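Long-range contact in putative exported protein (Bordetella pertussis, PDB 2DVZ), which binds glutamate as a periplasmic solute receptor, probably for a tripartite tricarboxylate-type transporter: residues A15-K19 / D254-L259. Sequence-based numbering, arbitrary orientation.
Sequences AYPSK and DVVNKL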
# COMPACT_ATOMS: atom_id res chain seq x y z
N ALA A 15 -33.33 3.23 -4.33
CA ALA A 15 -32.16 3.06 -5.27
C ALA A 15 -30.80 3.38 -4.61
O ALA A 15 -30.61 4.42 -3.97
CB ALA A 15 -32.36 3.88 -6.57
N TYR A 16 -29.86 2.45 -4.75
CA TYR A 16 -28.52 2.57 -4.19
C TYR A 16 -27.83 3.88 -4.67
O TYR A 16 -27.91 4.22 -5.85
CB TYR A 16 -27.71 1.33 -4.58
CG TYR A 16 -26.32 1.36 -4.03
CD1 TYR A 16 -26.05 0.83 -2.76
CD2 TYR A 16 -25.27 1.95 -4.74
CE1 TYR A 16 -24.82 0.88 -2.21
CE2 TYR A 16 -23.98 2.00 -4.18
CZ TYR A 16 -23.77 1.45 -2.91
OH TYR A 16 -22.53 1.45 -2.32
N PRO A 17 -27.20 4.64 -3.75
CA PRO A 17 -27.19 4.47 -2.29
C PRO A 17 -28.26 5.36 -1.65
O PRO A 17 -28.47 6.47 -2.12
CB PRO A 17 -25.78 4.93 -1.90
CG PRO A 17 -25.26 5.77 -3.11
CD PRO A 17 -26.36 5.77 -4.16
N SER A 18 -28.91 4.89 -0.58
CA SER A 18 -30.02 5.59 0.06
C SER A 18 -29.61 6.01 1.47
O SER A 18 -30.30 6.80 2.15
CB SER A 18 -31.29 4.70 0.06
OG SER A 18 -31.07 3.47 0.76
N LYS A 19 -28.44 5.53 1.87
CA LYS A 19 -27.84 5.87 3.14
C LYS A 19 -26.27 5.88 3.04
O LYS A 19 -25.71 5.54 2.00
CB LYS A 19 -28.33 4.85 4.18
CG LYS A 19 -27.82 3.47 3.96
CD LYS A 19 -28.44 2.46 4.87
CE LYS A 19 -27.75 1.15 4.69
NZ LYS A 19 -28.47 -0.05 5.22
N ASP A 254 -25.32 -3.70 -10.24
CA ASP A 254 -25.87 -2.34 -10.13
C ASP A 254 -25.05 -1.49 -9.18
O ASP A 254 -24.68 -0.38 -9.51
CB ASP A 254 -27.35 -2.33 -9.68
CG ASP A 254 -27.91 -0.91 -9.56
OD1 ASP A 254 -28.05 -0.21 -10.61
OD2 ASP A 254 -28.18 -0.47 -8.41
N VAL A 255 -24.79 -2.05 -7.99
CA VAL A 255 -24.03 -1.39 -6.94
C VAL A 255 -22.58 -1.13 -7.38
O VAL A 255 -22.11 -0.01 -7.29
CB VAL A 255 -24.07 -2.25 -5.62
CG1 VAL A 255 -22.90 -1.87 -4.66
CG2 VAL A 255 -25.43 -2.14 -4.93
N VAL A 256 -21.92 -2.19 -7.87
CA VAL A 256 -20.56 -2.17 -8.44
C VAL A 256 -20.39 -1.08 -9.51
O VAL A 256 -19.48 -0.27 -9.44
CB VAL A 256 -20.14 -3.59 -9.01
CG1 VAL A 256 -18.74 -3.57 -9.57
CG2 VAL A 256 -20.21 -4.64 -7.95
N ASN A 257 -21.29 -1.05 -10.49
CA ASN A 257 -21.21 -0.06 -11.56
C ASN A 257 -21.54 1.34 -11.08
O ASN A 257 -21.03 2.29 -11.60
CB ASN A 257 -22.12 -0.43 -12.74
CG ASN A 257 -21.71 -1.73 -13.41
OD1 ASN A 257 -20.54 -1.92 -13.74
ND2 ASN A 257 -22.68 -2.62 -13.63
N LYS A 258 -22.43 1.47 -10.12
CA LYS A 258 -22.68 2.78 -9.57
C LYS A 258 -21.45 3.35 -8.90
O LYS A 258 -21.08 4.48 -9.16
CB LYS A 258 -23.91 2.79 -8.64
CG LYS A 258 -25.21 3.04 -9.39
CD LYS A 258 -26.40 2.84 -8.46
CE LYS A 258 -27.71 3.11 -9.16
NZ LYS A 258 -28.84 2.30 -8.60
N LEU A 259 -20.83 2.55 -8.04
CA LEU A 259 -19.61 2.91 -7.31
C LEU A 259 -18.43 3.19 -8.24
O LEU A 259 -17.68 4.12 -8.02
CB LEU A 259 -19.21 1.78 -6.35
CG LEU A 259 -20.12 1.53 -5.15
CD1 LEU A 259 -19.77 0.21 -4.51
CD2 LEU A 259 -20.01 2.70 -4.16
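The ring of Tyr16 meets Val255, Lys258 and Leu259 of one helix, the first at a face and the second at an edge. Its CG is anti to the backbone N (chi1 -179°), which carries the ring from the N-terminal loop to the helix. Val255 meets one face. Its CG2 stands 3.9 Å from the centroid of the Tyr16 ring, 19° off the normal, a CH-pi contact displaced toward the CG and CD1 rim. The second methyl, CG1, lies 3.9 Å from Tyr16 CZ, so both branches of the valine touch the ring. Pro17 CB sits over the centre of the opposite face. The peptide bond before Pro17 is cis, which sets the proline beside the ring of the residue it follows.

Lys258 comes in at the edge. It runs past Tyr16 in the opposite direction, and its CD lies in the ring plane, 4.0 Å from Tyr16 CD2. The same CD is 3.3 Å from Tyr16 O. Beyond CG the chain is extended, and the ammonium ends 2.9 Å from Asp254 OD2, on the syn lone pair. This salt bridge spans one helical turn and holds the lysine tip beside the loop backbone. Leu259 crosses the phenol end at about a right angle, with CD2 3.4 Å from Tyr16 OH. The hydroxyl itself is hydrogen-bonded to Gly76 O, so its polar need is met beside the leucine methyls.

The contact is far from the glutamate pocket. It joins the loop before strand 21-25 to the first turns of helix 253-267. Leu259 also packs on Met44 and Leu48 of helix 32-48, and on Val109 of strand 106-121. Pro17 reaches Leu48 too, so helix 32-48 touches both segments.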